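Local coordinates for protein polyketide synthase (Synechococcus sp., PDB 4GOX) that probably transfers a sulfo group from PAPS to its substrate, as the sulfotransferase domain of an olefin synthase, and binds the product nucleotide adenosine-3'-5'-diphosphate, at residues E163-L168 with Y182-S187. Numbering follows the deposited sequence.
Sequences ESFTRL and YALAES. With A3P (adenosine-3'-5'-diphosphate), chain B.
Two aromatic rings carry the contact: Ala185 CA lies over one face of the Phe165 ring, 4.2 Å from its centroid and 28° off the normal, a CH-pi arrangement, and Thr166 OG1 sits above one face of Tyr182, displaced toward the rim. Helices 158-167 and 181-202 belong to the P-loop-related sulfotransferase fold; the axes of their segments 163-167 and 182-187 come within 9.1 Å, at 128° between N-to-C directions. With CG of Phe165 anti to the backbone N (chi1 -172°), CD1 comes within 3.4 Å of Ala185 CB; Leu184 CG approaches CE1 obliquely. Tyr182 instead slants across the Thr166 side chain, its CE1 3.4 Å from Thr166 OG1 and its OH beside Thr166 CG2. The polar partner of Thr166 OG1 is Ile162 O, one turn earlier in its own helix. The other side of helix 158-167 binds the nucleotide. There the Arg167 guanidinium has Ser164 CA over one face and the 3'-phosphate at its edge, while its NE and NH2 meet Glu163 OE2 and OE1 in a salt bridge of weakly angled bonds, which probably helps to orient it. Three donors converge on one phosphate oxygen: Arg167 NH2, Arg167 NH1 at 3.0 Å from A3P O1P, and Ser164 OG at 2.7 Å from A3P O1P.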
ATOM      1  N   GLU A 163      -0.683  -5.880  18.227  1.00 56.28           N
ATOM      2  CA  GLU A 163      -1.976  -5.846  18.907  1.00 57.65           C
ATOM      3  C   GLU A 163      -3.134  -5.901  17.889  1.00 62.73           C
ATOM      4  O   GLU A 163      -4.034  -6.728  18.042  1.00 63.30           O
ATOM      5  CB  GLU A 163      -2.057  -4.586  19.793  1.00 59.48           C
ATOM      6  CG  GLU A 163      -3.286  -4.514  20.690  1.00 70.45           C
ATOM      7  CD  GLU A 163      -4.570  -4.066  20.018  1.00 83.62           C
ATOM      8  OE1 GLU A 163      -4.528  -3.093  19.231  1.00 68.02           O
ATOM      9  OE2 GLU A 163      -5.616  -4.711  20.257  1.00 79.92           O
ATOM     10  N   SER A 164      -3.093  -5.040  16.853  1.00 58.48           N
ATOM     11  CA  SER A 164      -4.120  -4.963  15.809  1.00 58.17           C
ATOM     12  C   SER A 164      -4.218  -6.240  14.973  1.00 67.77           C
ATOM     13  O   SER A 164      -5.323  -6.704  14.697  1.00 67.79           O
ATOM     14  CB  SER A 164      -3.868  -3.766  14.902  1.00 56.30           C
ATOM     15  OG  SER A 164      -4.714  -3.861  13.773  1.00 55.51           O
ATOM     16  N   PHE A 165      -3.060  -6.794  14.565  1.00 67.84           N
ATOM     17  CA  PHE A 165      -2.957  -8.017  13.763  1.00 69.19           C
ATOM     18  C   PHE A 165      -3.544  -9.207  14.529  1.00 78.29           C
ATOM     19  O   PHE A 165      -4.206 -10.056  13.922  1.00 78.44           O
ATOM     20  CB  PHE A 165      -1.495  -8.276  13.379  1.00 69.75           C
ATOM     21  CG  PHE A 165      -1.278  -9.393  12.395  1.00 71.26           C
ATOM     22  CD1 PHE A 165      -1.122 -10.707  12.831  1.00 75.65           C
ATOM     23  CD2 PHE A 165      -1.188  -9.132  11.037  1.00 72.58           C
ATOM     24  CE1 PHE A 165      -0.868 -11.739  11.926  1.00 76.59           C
ATOM     25  CE2 PHE A 165      -0.950 -10.164  10.131  1.00 76.21           C
ATOM     26  CZ  PHE A 165      -0.792 -11.463  10.582  1.00 75.32           C
ATOM     27  N   THR A 166      -3.318  -9.233  15.862  1.00 78.34           N
ATOM     28  CA  THR A 166      -3.808 -10.236  16.813  1.00 80.47           C
ATOM     29  C   THR A 166      -5.339 -10.235  16.822  1.00 88.78           C
ATOM     30  O   THR A 166      -5.949 -11.271  16.545  1.00 88.84           O
ATOM     31  CB  THR A 166      -3.161  -9.996  18.198  1.00 87.33           C
ATOM     32  OG1 THR A 166      -1.843 -10.539  18.181  1.00 84.68           O
ATOM     33  CG2 THR A 166      -3.953 -10.600  19.352  1.00 90.34           C
ATOM     34  N   ARG A 167      -5.942  -9.057  17.109  1.00 88.65           N
ATOM     35  CA  ARG A 167      -7.385  -8.807  17.181  1.00 89.85           C
ATOM     36  C   ARG A 167      -8.119  -9.262  15.918  1.00 97.40           C
ATOM     37  O   ARG A 167      -9.143  -9.942  16.013  1.00 98.12           O
ATOM     38  CB  ARG A 167      -7.642  -7.306  17.387  1.00 89.35           C
ATOM     39  CG  ARG A 167      -7.817  -6.870  18.829  1.00 96.21           C
ATOM     40  CD  ARG A 167      -8.627  -5.582  18.897  1.00 99.20           C
ATOM     41  NE  ARG A 167      -7.806  -4.376  18.734  1.00 99.36           N
ATOM     42  CZ  ARG A 167      -7.696  -3.673  17.608  1.00103.18           C
ATOM     43  NH1 ARG A 167      -8.345  -4.050  16.513  1.00 84.06           N
ATOM     44  NH2 ARG A 167      -6.930  -2.589  17.569  1.00 83.82           N
ATOM     45  N   LEU A 168      -7.579  -8.896  14.741  1.00 95.56           N
ATOM     46  CA  LEU A 168      -8.156  -9.184  13.431  1.00 96.72           C
ATOM     47  C   LEU A 168      -8.091 -10.655  12.976  1.00104.36           C
ATOM     48  O   LEU A 168      -8.659 -10.985  11.930  1.00104.86           O
ATOM     49  CB  LEU A 168      -7.592  -8.212  12.365  1.00 96.11           C
ATOM     50  CG  LEU A 168      -8.317  -6.858  12.126  1.00100.44           C
ATOM     51  CD1 LEU A 168      -9.697  -7.049  11.518  1.00101.32           C
ATOM     52  CD2 LEU A 168      -8.346  -5.957  13.376  1.00102.30           C
ATOM     53  N   TYR A 182       1.266 -13.901  17.900  1.00 73.34           N
ATOM     54  CA  TYR A 182       2.103 -12.767  18.295  1.00 72.37           C
ATOM     55  C   TYR A 182       3.466 -12.771  17.605  1.00 71.75           C
ATOM     56  O   TYR A 182       3.917 -11.713  17.164  1.00 70.27           O
ATOM     57  CB  TYR A 182       2.250 -12.699  19.817  1.00 75.54           C
ATOM     58  CG  TYR A 182       0.972 -12.286  20.511  1.00 79.83           C
ATOM     59  CD1 TYR A 182       0.647 -10.941  20.675  1.00 82.34           C
ATOM     60  CD2 TYR A 182       0.072 -13.237  20.983  1.00 81.66           C
ATOM     61  CE1 TYR A 182      -0.539 -10.553  21.299  1.00 84.49           C
ATOM     62  CE2 TYR A 182      -1.107 -12.861  21.625  1.00 83.32           C
ATOM     63  CZ  TYR A 182      -1.410 -11.517  21.781  1.00 93.69           C
ATOM     64  OH  TYR A 182      -2.574 -11.138  22.408  1.00 98.87           O
ATOM     65  N   ALA A 183       4.096 -13.958  17.482  1.00 65.88           N
ATOM     66  CA  ALA A 183       5.388 -14.138  16.820  1.00 64.15           C
ATOM     67  C   ALA A 183       5.244 -13.903  15.320  1.00 65.17           C
ATOM     68  O   ALA A 183       6.095 -13.242  14.714  1.00 63.13           O
ATOM     69  CB  ALA A 183       5.936 -15.534  17.092  1.00 65.28           C
ATOM     70  N   LEU A 184       4.136 -14.391  14.731  1.00 63.23           N
ATOM     71  CA  LEU A 184       3.857 -14.208  13.307  1.00 60.03           C
ATOM     72  C   LEU A 184       3.621 -12.725  12.974  1.00 56.73           C
ATOM     73  O   LEU A 184       4.186 -12.231  12.004  1.00 54.76           O
ATOM     74  CB  LEU A 184       2.703 -15.126  12.854  1.00 63.04           C
ATOM     75  CG  LEU A 184       2.121 -14.924  11.438  1.00 68.14           C
ATOM     76  CD1 LEU A 184       3.182 -15.156  10.343  1.00 67.52           C
ATOM     77  CD2 LEU A 184       0.927 -15.839  11.215  1.00 75.02           C
ATOM     78  N   ALA A 185       2.844 -12.012  13.803  1.00 51.04           N
ATOM     79  CA  ALA A 185       2.569 -10.585  13.631  1.00 48.27           C
ATOM     80  C   ALA A 185       3.891  -9.795  13.685  1.00 47.80           C
ATOM     81  O   ALA A 185       4.159  -8.985  12.795  1.00 44.54           O
ATOM     82  CB  ALA A 185       1.612 -10.093  14.715  1.00 50.76           C
ATOM     83  N   GLU A 186       4.732 -10.080  14.707  1.00 44.90           N
ATOM     84  CA  GLU A 186       6.045  -9.457  14.882  1.00 42.08           C
ATOM     85  C   GLU A 186       6.910  -9.741  13.642  1.00 41.54           C
ATOM     86  O   GLU A 186       7.508  -8.819  13.084  1.00 37.44           O
ATOM     87  CB  GLU A 186       6.722 -10.008  16.140  1.00 45.55           C
ATOM     88  CG  GLU A 186       8.125  -9.454  16.324  1.00 47.71           C
ATOM     89  CD  GLU A 186       8.839  -9.863  17.589  1.00 49.51           C
ATOM     90  OE1 GLU A 186      10.027  -9.509  17.720  1.00 50.64           O
ATOM     91  OE2 GLU A 186       8.256 -10.609  18.404  1.00 54.29           O
ATOM     92  N   SER A 187       6.963 -11.018  13.222  1.00 40.44           N
ATOM     93  CA  SER A 187       7.714 -11.448  12.045  1.00 39.90           C
ATOM     94  C   SER A 187       7.311 -10.696  10.792  1.00 42.10           C
ATOM     95  O   SER A 187       8.193 -10.226  10.073  1.00 40.39           O
ATOM     96  CB  SER A 187       7.573 -12.942  11.825  1.00 44.31           C
ATOM     97  OG  SER A 187       8.451 -13.563  12.744  1.00 58.65           O
TER
HETATM   98  P1  A3P B 401      -7.265  -1.059  14.007  1.00 53.27           P
HETATM   99  O1P A3P B 401      -6.983  -2.513  14.300  1.00 51.26           O
HETATM  100  O2P A3P B 401      -8.642  -0.863  13.409  1.00 59.43           O
HETATM  101  O3P A3P B 401      -6.856  -0.092  15.084  1.00 51.94           O
HETATM  102  P2  A3P B 401      -4.196  -0.901   7.428  1.00 41.91           P
HETATM  103  O4P A3P B 401      -2.783  -0.746   6.942  1.00 42.54           O
HETATM  104  O5P A3P B 401      -4.675  -2.301   7.665  1.00 41.96           O
HETATM  105  O6P A3P B 401      -5.166  -0.027   6.667  1.00 44.54           O
HETATM  106  O5' A3P B 401      -4.218  -0.258   8.896  1.00 43.47           O
HETATM  107  C5' A3P B 401      -5.338  -0.460   9.773  1.00 42.40           C
HETATM  108  C4' A3P B 401      -5.225   0.502  10.951  1.00 42.93           C
HETATM  109  O4' A3P B 401      -5.234   1.862  10.533  1.00 43.45           O
HETATM  110  C3' A3P B 401      -6.373   0.429  11.939  1.00 44.91           C
HETATM  111  O3' A3P B 401      -6.227  -0.681  12.819  1.00 52.41           O
HETATM  112  C2' A3P B 401      -6.311   1.772  12.633  1.00 44.90           C
HETATM  113  O2' A3P B 401      -5.489   1.742  13.803  1.00 47.39           O
HETATM  114  C1' A3P B 401      -5.676   2.696  11.607  1.00 46.46           C
HETATM  115  N9  A3P B 401      -6.740   3.615  11.141  1.00 50.47           N
HETATM  116  C8  A3P B 401      -7.777   3.273  10.324  1.00 51.19           C
HETATM  117  N7  A3P B 401      -8.601   4.326  10.124  1.00 52.04           N
HETATM  118  C5  A3P B 401      -8.092   5.355  10.827  1.00 50.74           C
HETATM  119  C6  A3P B 401      -8.498   6.751  11.081  1.00 49.96           C
HETATM  120  N6  A3P B 401      -9.603   7.225  10.478  1.00 50.00           N
HETATM  121  N1  A3P B 401      -7.710   7.517  11.876  1.00 51.52           N
HETATM  122  C2  A3P B 401      -6.578   7.035  12.451  1.00 51.35           C
HETATM  123  N3  A3P B 401      -6.168   5.755  12.297  1.00 50.19           N
HETATM  124  C4  A3P B 401      -6.867   4.889  11.506  1.00 49.98           C